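Local coordinates for Lic11098 (Leptospira interrogans serogroup Icterohaemorrhagiae serovar copenhageni, PDB 4U08), which is of unknown function but, as a leucine-rich repeat protein of a human pathogen, is thought to be a virulence factor and may bind partner molecules, at residues L157-S162 and L180-S185; Q115-A120 and E132-L137; L140-N145 and L163-N168. All blocks are in the same frame, centred on the assembly; numbering follows the deposited sequence.

Contact 1: L157-S162 and L180-S185; sequences LQNLES and LRNLES. With CA (calcium ion), chain H.
Glu161 and Glu184 stand side by side on successive coils of the leucine-rich repeat solenoid, point the same way and share a calcium ion. From its CB, which lies near the carbonyl oxygen of Asn182, Glu161 sets CG anti to its own carbonyl carbon (chi1 -77°), bringing CG within 3.7 Å of Asn182 O. The chain then runs out extended, with CD facing the metal and Glu161 OE2 binding the calcium at 2.6 Å. Glu184 follows the same course and gives OE1 to the metal at 2.8 Å. The two carboxylates are stacked, their planes 23° apart. A water is a third ligand.

Beneath the carboxylates the backbones are joined through Glu161 O, which accepts from two successive amides: Glu184 N at 2.8 Å, tilted from the carbonyl plane, and Ser185 N at 3.0 Å, nearly along the C=O axis. Ser185 pairs with Ser162 as a parallel bridge. At the other end, ahead of each strand, both segments make a type I turn, and Asn182 reaches back from its turn: ND2 donates to Gln158 O over 2.8 Å at 167°, with the acceptor in the plane of the amide. A water accepts from Asn182 N and donates to Leu160 O. On the inner side Leu160 CD2 packs on Leu183 CD1 at 4.1 Å, while Leu180 CD2 lies against the Leu157 carbonyl oxygen.

With OE2 of Glu161 and OE1 of Glu184 4.1 Å apart, two like charges would repel one another; the calcium probably offsets that repulsion and helps to hold equivalent side chains of neighbouring coils together.

Contact 2: Q115-A120 and E132-L137; sequences QELNLA and EQLQRL
Leu137 turns its CD1 methyl onto the backbone of Gln115 and the CB of Leu117, packing the end of one leucine-rich repeat turn against the strand of the preceding coil. Residues 116-118 form that strand; 132-137 belong to the return stretch that leads to strand 139-141. No direct hydrogen bond joins the two segments, so apolar contact and a single bridging water carry the contact.

The CG atoms of Leu117 and Leu137 are both anti to their backbone N, for Leu137 at chi1 -157°, and this places Leu137 CD1 over the start of the strand, 3.7 Å from Gln115 C and 3.9 Å from Leu117 CB. Leu134 comes in differently. Leu134 and Leu117 both start out toward the opposite segment and meet tip to tip, CD1 of Leu134 against CD2 of Leu117 at 4.4 Å, a looser contact than that of Leu137. All three leucines are buried, and Leu117 also packs on Leu94 and Leu140 of the adjoining strands.

A type I turn spans Leu134 to Leu137, with Leu134 at the centre of an inverse gamma turn. At the outer rim the chain of Gln115 runs extended beyond CG beside the Arg136 carbonyl, CG lying 4.0 Å from Arg136 O. A water then links them, accepting from Gln115 NE2 and donating to Arg136 O at 2.7 Å. Glu116 OE1 forms a salt bridge with Lys93. Each segment also has an internal brace: Gln135 NE2 donates to Glu132 O, and in the Asx turn that ends the strand Ala120 N donates to Asn118 OD1, in the carbonyl plane, over 3.1 Å at 161°.

Contact 3: L140-N145 and L163-N168; sequences LYLGHN and LGLDHN. With ZN (zinc ion), chain G.
Leu140 and Leu163 lie side by side in the buried core, CD2 of Leu140 against CD1 of Leu163 at 3.9 Å, and Leu142 CD1 meets Leu165 CD2 at the same distance. Above them the parallel strands pair through Gly164 N to Leu140 O and Leu142 N to Gly164 O, and the edge of the Tyr141 ring rests by Gly164 CA. Beyond the strands, Asn168 ND2 donates to Leu142 O over 3.0 Å at 172°; Asn145 ND2 reaches the same oxygen from the opposite face of its plane, neither on a lone pair, and also bonds Leu119 O.

At the outer edge the His144 and His167 rings form an offset stack, centroids 4.1 Å apart and planes at 12°, with His167 CB over the centre of the His144 face. With CG of Asp166 between its backbone N and carbonyl carbon (chi1 60°), OD2 accepts from His167 ND1 at 2.9 Å through its anti lone pair, which fixes the ring's rotation and leaves NE2 to bind zinc at 2.1 Å. His190 is the second protein ligand. Packed leucines and asparagines bonding carbonyls of adjacent coils characterise the leucine-rich repeat; the histidines and zinc are this protein's addition.

In the fold
All three contacts belong to consecutive coils of the one solenoid. Contact 2 packs the chain approaching strand 139-141 onto strand 116-118 and closes before contacts 1 and 3 open; those two alternate along the sequence, one coil out of step, sharing only the coil of strand 162-164. Contact 1 lies where the chain enters strands 162-164 and 185-187; contact 3 takes in the ends of strands 139-141 and 162-164 and the turns after them. Their centres are about 15 Å apart, with probable hydrogen bonds from Leu140 N to Ser162 O and from Leu163 N to Ser185 O. Contact 2 lies about 11 Å from contact 1, centre to centre. The calcium and zinc are about 25 Å apart.

Contact 1: L157-S162 and L180-S185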
loop_
_atom_site.group_PDB
_atom_site.type_symbol
_atom_site.label_atom_id
_atom_site.label_comp_id
_atom_site.label_asym_id
_atom_site.label_seq_id
_atom_site.Cartn_x
_atom_site.Cartn_y
_atom_site.Cartn_z
ATOM N N LEU A 157 -16.443 -12.704 -2.625
ATOM C CA LEU A 157 -15.594 -13.231 -1.548
ATOM C C LEU A 157 -15.868 -12.464 -0.243
ATOM O O LEU A 157 -15.141 -11.542 0.109
ATOM C CB LEU A 157 -14.122 -13.220 -1.958
ATOM C CG LEU A 157 -13.776 -13.982 -3.255
ATOM C CD1 LEU A 157 -12.417 -13.590 -3.778
ATOM C CD2 LEU A 157 -13.852 -15.475 -3.058
ATOM N N GLN A 158 -16.968 -12.858 0.446
ATOM C CA GLN A 158 -17.510 -12.217 1.651
ATOM C C GLN A 158 -16.499 -12.092 2.817
ATOM O O GLN A 158 -16.549 -11.113 3.537
ATOM C CB GLN A 158 -18.811 -12.923 2.110
ATOM C CG GLN A 158 -19.884 -11.935 2.586
ATOM C CD GLN A 158 -21.251 -12.538 2.863
ATOM O OE1 GLN A 158 -22.197 -12.375 2.087
ATOM N NE2 GLN A 158 -21.427 -13.160 4.021
ATOM N N ASN A 159 -15.574 -13.046 2.956
ATOM C CA ASN A 159 -14.576 -13.071 4.022
ATOM C C ASN A 159 -13.231 -12.429 3.661
ATOM O O ASN A 159 -12.346 -12.405 4.505
ATOM C CB ASN A 159 -14.344 -14.525 4.483
ATOM C CG ASN A 159 -15.170 -14.945 5.660
ATOM O OD1 ASN A 159 -16.199 -14.341 5.994
ATOM N ND2 ASN A 159 -14.726 -16.004 6.311
ATOM N N LEU A 160 -13.058 -11.954 2.412
ATOM C CA LEU A 160 -11.790 -11.389 1.957
ATOM C C LEU A 160 -11.401 -10.139 2.724
ATOM O O LEU A 160 -12.202 -9.219 2.887
ATOM C CB LEU A 160 -11.792 -11.139 0.436
ATOM C CG LEU A 160 -10.436 -11.076 -0.249
ATOM C CD1 LEU A 160 -9.743 -12.460 -0.258
ATOM C CD2 LEU A 160 -10.577 -10.535 -1.676
ATOM N N GLU A 161 -10.174 -10.143 3.215
ATOM C CA GLU A 161 -9.590 -9.054 4.006
ATOM C C GLU A 161 -8.480 -8.337 3.264
ATOM O O GLU A 161 -8.318 -7.143 3.475
ATOM C CB GLU A 161 -9.062 -9.594 5.339
ATOM C CG GLU A 161 -10.177 -9.846 6.336
ATOM C CD GLU A 161 -9.779 -10.591 7.593
ATOM O OE1 GLU A 161 -10.687 -11.151 8.247
ATOM O OE2 GLU A 161 -8.568 -10.644 7.911
ATOM N N SER A 162 -7.690 -9.047 2.440
ATOM C CA SER A 162 -6.617 -8.431 1.665
ATOM C C SER A 162 -6.700 -8.911 0.232
ATOM O O SER A 162 -6.741 -10.124 -0.015
ATOM C CB SER A 162 -5.233 -8.757 2.219
ATOM O OG SER A 162 -5.110 -8.493 3.604
ATOM N N LEU A 180 -17.233 -6.226 -1.104
ATOM C CA LEU A 180 -16.210 -6.816 -0.217
ATOM C C LEU A 180 -16.247 -6.084 1.141
ATOM O O LEU A 180 -15.375 -5.285 1.463
ATOM C CB LEU A 180 -14.822 -6.788 -0.865
ATOM C CG LEU A 180 -14.683 -7.580 -2.173
ATOM C CD1 LEU A 180 -13.325 -7.335 -2.819
ATOM C CD2 LEU A 180 -14.907 -9.061 -1.945
ATOM N N ARG A 181 -17.294 -6.361 1.917
ATOM C CA ARG A 181 -17.580 -5.673 3.178
ATOM C C ARG A 181 -16.569 -5.923 4.293
ATOM O O ARG A 181 -16.480 -5.097 5.200
ATOM C CB ARG A 181 -19.009 -5.974 3.645
ATOM C CG ARG A 181 -19.999 -4.924 3.137
ATOM C CD ARG A 181 -21.452 -5.394 3.147
ATOM N NE ARG A 181 -21.920 -5.791 4.480
ATOM C CZ ARG A 181 -22.503 -4.973 5.351
ATOM N NH1 ARG A 181 -22.705 -3.697 5.044
ATOM N NH2 ARG A 181 -22.891 -5.426 6.538
ATOM N N ASN A 182 -15.781 -7.001 4.202
ATOM C CA ASN A 182 -14.739 -7.288 5.162
ATOM C C ASN A 182 -13.356 -6.860 4.691
ATOM O O ASN A 182 -12.389 -7.081 5.406
ATOM C CB ASN A 182 -14.754 -8.764 5.556
ATOM C CG ASN A 182 -15.874 -9.099 6.514
ATOM O OD1 ASN A 182 -16.030 -8.482 7.575
ATOM N ND2 ASN A 182 -16.716 -10.047 6.140
ATOM N N LEU A 183 -13.240 -6.273 3.475
ATOM C CA LEU A 183 -11.925 -5.897 2.941
ATOM C C LEU A 183 -11.245 -4.832 3.795
ATOM O O LEU A 183 -11.865 -3.827 4.130
ATOM C CB LEU A 183 -12.018 -5.456 1.454
ATOM C CG LEU A 183 -10.713 -5.521 0.632
ATOM C CD1 LEU A 183 -10.247 -6.962 0.384
ATOM C CD2 LEU A 183 -10.869 -4.795 -0.695
ATOM N N GLU A 184 -10.004 -5.082 4.174
ATOM C CA GLU A 184 -9.219 -4.152 4.993
ATOM C C GLU A 184 -8.076 -3.541 4.201
ATOM O O GLU A 184 -7.674 -2.405 4.480
ATOM C CB GLU A 184 -8.664 -4.849 6.235
ATOM C CG GLU A 184 -9.763 -5.300 7.187
ATOM C CD GLU A 184 -9.319 -6.187 8.332
ATOM O OE1 GLU A 184 -8.140 -6.603 8.345
ATOM O OE2 GLU A 184 -10.159 -6.477 9.213
ATOM N N SER A 185 -7.532 -4.296 3.233
ATOM C CA SER A 185 -6.417 -3.824 2.419
ATOM C C SER A 185 -6.681 -4.070 0.933
ATOM O O SER A 185 -6.984 -5.193 0.529
ATOM C CB SER A 185 -5.121 -4.488 2.866
ATOM O OG SER A 185 -4.028 -4.029 2.098
HETATM CA CA CA H . -7.350 -9.055 9.564
HETATM O O HOH W 1 -14.711 -8.893 2.050
HETATM O O HOH W 2 -6.247 -6.920 10.633
#

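Contact 2: Q115-A120 and E132-L137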
loop_
_atom_site.group_PDB
_atom_site.type_symbol
_atom_site.label_atom_id
_atom_site.label_comp_id
_atom_site.label_asym_id
_atom_site.label_seq_id
_atom_site.Cartn_x
_atom_site.Cartn_y
_atom_site.Cartn_z
ATOM N N GLN A 115 -7.608 -20.260 2.942
ATOM C CA GLN A 115 -7.647 -18.952 3.604
ATOM C C GLN A 115 -6.747 -17.979 2.873
ATOM O O GLN A 115 -6.989 -16.774 2.906
ATOM C CB GLN A 115 -7.190 -19.084 5.076
ATOM C CG GLN A 115 -8.164 -19.866 5.957
ATOM C CD GLN A 115 -7.826 -19.726 7.422
ATOM O OE1 GLN A 115 -6.672 -19.864 7.839
ATOM N NE2 GLN A 115 -8.831 -19.435 8.229
ATOM N N GLU A 116 -5.675 -18.477 2.284
ATOM C CA GLU A 116 -4.689 -17.666 1.592
ATOM C C GLU A 116 -4.304 -18.297 0.268
ATOM O O GLU A 116 -3.911 -19.469 0.215
ATOM C CB GLU A 116 -3.448 -17.466 2.472
ATOM C CG GLU A 116 -2.281 -16.756 1.783
ATOM C CD GLU A 116 -1.064 -16.455 2.643
ATOM O OE1 GLU A 116 -1.154 -16.605 3.884
ATOM O OE2 GLU A 116 -0.029 -16.035 2.077
ATOM N N LEU A 117 -4.390 -17.500 -0.793
ATOM C CA LEU A 117 -4.028 -17.920 -2.140
ATOM C C LEU A 117 -3.102 -16.881 -2.734
ATOM O O LEU A 117 -3.495 -15.727 -2.920
ATOM C CB LEU A 117 -5.312 -18.098 -2.972
ATOM C CG LEU A 117 -5.161 -18.403 -4.474
ATOM C CD1 LEU A 117 -4.303 -19.668 -4.720
ATOM C CD2 LEU A 117 -6.534 -18.565 -5.118
ATOM N N ASN A 118 -1.851 -17.265 -2.969
ATOM C CA ASN A 118 -0.881 -16.347 -3.523
ATOM C C ASN A 118 -0.590 -16.745 -4.960
ATOM O O ASN A 118 0.103 -17.730 -5.193
ATOM C CB ASN A 118 0.413 -16.307 -2.683
ATOM C CG ASN A 118 1.316 -15.160 -3.045
ATOM O OD1 ASN A 118 1.294 -14.651 -4.154
ATOM N ND2 ASN A 118 2.098 -14.671 -2.093
ATOM N N LEU A 119 -1.101 -15.969 -5.919
ATOM C CA LEU A 119 -0.882 -16.217 -7.353
ATOM C C LEU A 119 -0.084 -15.083 -7.980
ATOM O O LEU A 119 -0.087 -14.921 -9.204
ATOM C CB LEU A 119 -2.246 -16.413 -8.075
ATOM C CG LEU A 119 -3.036 -17.670 -7.724
ATOM C CD1 LEU A 119 -4.496 -17.559 -8.217
ATOM C CD2 LEU A 119 -2.365 -18.909 -8.277
ATOM N N ALA A 120 0.635 -14.287 -7.145
ATOM C CA ALA A 120 1.412 -13.168 -7.667
ATOM C C ALA A 120 2.574 -13.650 -8.551
ATOM O O ALA A 120 2.999 -14.779 -8.405
ATOM C CB ALA A 120 1.911 -12.283 -6.523
ATOM N N GLU A 132 -15.644 -17.807 -6.697
ATOM C CA GLU A 132 -16.712 -17.299 -5.835
ATOM C C GLU A 132 -17.098 -18.270 -4.716
ATOM O O GLU A 132 -17.730 -17.846 -3.765
ATOM C CB GLU A 132 -17.953 -16.877 -6.659
ATOM C CG GLU A 132 -18.786 -18.031 -7.217
ATOM C CD GLU A 132 -19.963 -17.656 -8.103
ATOM O OE1 GLU A 132 -20.503 -16.534 -7.955
ATOM O OE2 GLU A 132 -20.359 -18.502 -8.937
ATOM N N GLN A 133 -16.732 -19.544 -4.831
ATOM C CA GLN A 133 -17.029 -20.555 -3.813
ATOM C C GLN A 133 -16.036 -20.522 -2.643
ATOM O O GLN A 133 -16.271 -21.197 -1.645
ATOM C CB GLN A 133 -17.077 -21.962 -4.437
ATOM C CG GLN A 133 -18.288 -22.214 -5.367
ATOM C CD GLN A 133 -19.646 -22.118 -4.710
ATOM O OE1 GLN A 133 -20.107 -21.036 -4.324
ATOM N NE2 GLN A 133 -20.356 -23.237 -4.665
ATOM N N LEU A 134 -14.919 -19.768 -2.768
ATOM C CA LEU A 134 -13.876 -19.681 -1.726
ATOM C C LEU A 134 -14.341 -18.730 -0.611
ATOM O O LEU A 134 -13.824 -17.621 -0.450
ATOM C CB LEU A 134 -12.539 -19.253 -2.339
ATOM C CG LEU A 134 -11.965 -20.164 -3.428
ATOM C CD1 LEU A 134 -10.730 -19.556 -4.049
ATOM C CD2 LEU A 134 -11.656 -21.569 -2.891
ATOM N N GLN A 135 -15.346 -19.176 0.153
ATOM C CA GLN A 135 -15.974 -18.341 1.171
ATOM C C GLN A 135 -15.192 -18.252 2.480
ATOM O O GLN A 135 -15.563 -17.462 3.342
ATOM C CB GLN A 135 -17.423 -18.745 1.398
ATOM C CG GLN A 135 -18.313 -18.411 0.179
ATOM C CD GLN A 135 -18.368 -16.940 -0.112
ATOM O OE1 GLN A 135 -18.539 -16.106 0.785
ATOM N NE2 GLN A 135 -18.135 -16.578 -1.368
ATOM N N ARG A 136 -14.096 -18.986 2.595
ATOM C CA ARG A 136 -13.185 -18.893 3.745
ATOM C C ARG A 136 -11.937 -18.070 3.379
ATOM O O ARG A 136 -11.143 -17.741 4.259
ATOM C CB ARG A 136 -12.813 -20.289 4.293
ATOM C CG ARG A 136 -13.933 -20.880 5.153
ATOM C CD ARG A 136 -13.501 -22.134 5.881
ATOM N NE ARG A 136 -14.345 -22.399 7.048
ATOM C CZ ARG A 136 -14.080 -23.318 7.972
ATOM N NH1 ARG A 136 -12.991 -24.075 7.873
ATOM N NH2 ARG A 136 -14.897 -23.487 9.004
ATOM N N LEU A 137 -11.776 -17.707 2.079
ATOM C CA LEU A 137 -10.609 -16.951 1.604
ATOM C C LEU A 137 -10.524 -15.588 2.270
ATOM O O LEU A 137 -11.483 -14.810 2.239
ATOM C CB LEU A 137 -10.577 -16.822 0.069
ATOM C CG LEU A 137 -9.196 -16.569 -0.556
ATOM C CD1 LEU A 137 -8.309 -17.829 -0.471
ATOM C CD2 LEU A 137 -9.320 -16.157 -1.993
HETATM O O HOH W 3 -11.377 -17.886 6.952
#

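Contact 3: L140-N145 and L163-N168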
loop_
_atom_site.group_PDB
_atom_site.type_symbol
_atom_site.label_atom_id
_atom_site.label_comp_id
_atom_site.label_asym_id
_atom_site.label_seq_id
_atom_site.Cartn_x
_atom_site.Cartn_y
_atom_site.Cartn_z
ATOM N N LEU A 140 -5.905 -12.818 -0.918
ATOM C CA LEU A 140 -5.776 -13.150 -2.339
ATOM C C LEU A 140 -4.786 -12.223 -3.018
ATOM O O LEU A 140 -5.053 -11.033 -3.129
ATOM C CB LEU A 140 -7.161 -13.051 -3.004
ATOM C CG LEU A 140 -7.242 -13.340 -4.515
ATOM C CD1 LEU A 140 -6.652 -14.720 -4.864
ATOM C CD2 LEU A 140 -8.681 -13.246 -4.971
ATOM N N TYR A 141 -3.652 -12.755 -3.460
ATOM C CA TYR A 141 -2.623 -11.967 -4.134
ATOM C C TYR A 141 -2.584 -12.311 -5.608
ATOM O O TYR A 141 -2.303 -13.458 -5.964
ATOM C CB TYR A 141 -1.241 -12.225 -3.496
ATOM C CG TYR A 141 -1.174 -11.813 -2.042
ATOM C CD1 TYR A 141 -1.426 -10.498 -1.655
ATOM C CD2 TYR A 141 -0.825 -12.728 -1.054
ATOM C CE1 TYR A 141 -1.350 -10.110 -0.319
ATOM C CE2 TYR A 141 -0.707 -12.341 0.282
ATOM C CZ TYR A 141 -0.973 -11.029 0.643
ATOM O OH TYR A 141 -0.882 -10.630 1.951
ATOM N N LEU A 142 -2.864 -11.331 -6.457
ATOM C CA LEU A 142 -2.891 -11.487 -7.927
ATOM C C LEU A 142 -1.978 -10.481 -8.619
ATOM O O LEU A 142 -2.053 -10.299 -9.837
ATOM C CB LEU A 142 -4.336 -11.348 -8.456
ATOM C CG LEU A 142 -5.336 -12.386 -7.983
ATOM C CD1 LEU A 142 -6.765 -11.868 -8.133
ATOM C CD2 LEU A 142 -5.120 -13.714 -8.686
ATOM N N GLY A 143 -1.127 -9.824 -7.835
ATOM C CA GLY A 143 -0.199 -8.837 -8.364
ATOM C C GLY A 143 0.762 -9.399 -9.406
ATOM O O GLY A 143 1.037 -10.600 -9.398
ATOM N N HIS A 144 1.268 -8.554 -10.308
ATOM C CA HIS A 144 2.253 -8.962 -11.331
ATOM C C HIS A 144 1.756 -10.110 -12.211
ATOM O O HIS A 144 2.396 -11.150 -12.325
ATOM C CB HIS A 144 3.644 -9.280 -10.717
ATOM C CG HIS A 144 4.293 -8.097 -10.064
ATOM N ND1 HIS A 144 4.018 -7.793 -8.745
ATOM C CD2 HIS A 144 5.156 -7.177 -10.552
ATOM C CE1 HIS A 144 4.705 -6.701 -8.473
ATOM N NE2 HIS A 144 5.394 -6.285 -9.526
ATOM N N ASN A 145 0.574 -9.935 -12.790
ATOM C CA ASN A 145 -0.019 -10.892 -13.720
ATOM C C ASN A 145 -0.373 -10.130 -14.990
ATOM O O ASN A 145 0.231 -9.076 -15.264
ATOM C CB ASN A 145 -1.216 -11.615 -13.079
ATOM C CG ASN A 145 -0.804 -12.830 -12.325
ATOM O OD1 ASN A 145 -0.414 -13.820 -12.924
ATOM N ND2 ASN A 145 -0.825 -12.777 -10.995
ATOM N N LEU A 163 -6.678 -7.956 -0.700
ATOM C CA LEU A 163 -6.731 -8.216 -2.136
ATOM C C LEU A 163 -5.596 -7.450 -2.806
ATOM O O LEU A 163 -5.551 -6.217 -2.723
ATOM C CB LEU A 163 -8.100 -7.778 -2.697
ATOM C CG LEU A 163 -8.298 -7.914 -4.213
ATOM C CD1 LEU A 163 -8.089 -9.388 -4.686
ATOM C CD2 LEU A 163 -9.664 -7.409 -4.610
ATOM N N GLY A 164 -4.678 -8.184 -3.413
ATOM C CA GLY A 164 -3.544 -7.608 -4.120
ATOM C C GLY A 164 -3.745 -7.712 -5.618
ATOM O O GLY A 164 -3.821 -8.815 -6.154
ATOM N N LEU A 165 -3.847 -6.580 -6.299
ATOM C CA LEU A 165 -4.041 -6.523 -7.752
ATOM C C LEU A 165 -3.048 -5.574 -8.405
ATOM O O LEU A 165 -3.261 -5.120 -9.520
ATOM C CB LEU A 165 -5.481 -6.097 -8.068
ATOM C CG LEU A 165 -6.534 -7.202 -7.953
ATOM C CD1 LEU A 165 -7.905 -6.592 -7.893
ATOM C CD2 LEU A 165 -6.426 -8.163 -9.133
ATOM N N ASP A 166 -1.941 -5.293 -7.701
ATOM C CA ASP A 166 -0.914 -4.371 -8.166
ATOM C C ASP A 166 -0.189 -4.912 -9.411
ATOM O O ASP A 166 -0.053 -6.130 -9.569
ATOM C CB ASP A 166 0.107 -4.132 -7.034
ATOM C CG ASP A 166 0.793 -5.421 -6.603
ATOM O OD1 ASP A 166 0.164 -6.205 -5.833
ATOM O OD2 ASP A 166 1.915 -5.688 -7.096
ATOM N N HIS A 167 0.344 -4.000 -10.239
ATOM C CA HIS A 167 1.146 -4.347 -11.429
ATOM C C HIS A 167 0.418 -5.282 -12.393
ATOM O O HIS A 167 0.942 -6.308 -12.806
ATOM C CB HIS A 167 2.521 -4.909 -11.019
ATOM C CG HIS A 167 3.336 -3.908 -10.260
ATOM N ND1 HIS A 167 3.254 -3.810 -8.883
ATOM C CD2 HIS A 167 4.201 -2.977 -10.715
ATOM C CE1 HIS A 167 4.052 -2.810 -8.547
ATOM N NE2 HIS A 167 4.659 -2.289 -9.608
ATOM N N ASN A 168 -0.807 -4.917 -12.721
ATOM C CA ASN A 168 -1.599 -5.614 -13.732
ATOM C C ASN A 168 -1.860 -4.569 -14.790
ATOM O O ASN A 168 -1.120 -3.570 -14.842
ATOM C CB ASN A 168 -2.866 -6.234 -13.131
ATOM C CG ASN A 168 -2.573 -7.566 -12.539
ATOM O OD1 ASN A 168 -2.290 -8.521 -13.255
ATOM N ND2 ASN A 168 -2.546 -7.666 -11.221
HETATM ZN ZN ZN G . 5.382 -0.378 -9.939
HETATM O O HOH W 4 -0.467 -9.147 -4.839
HETATM O O HOH W 5 3.064 -8.402 -6.178
HETATM O O HOH W 6 4.742 1.025 -8.355
#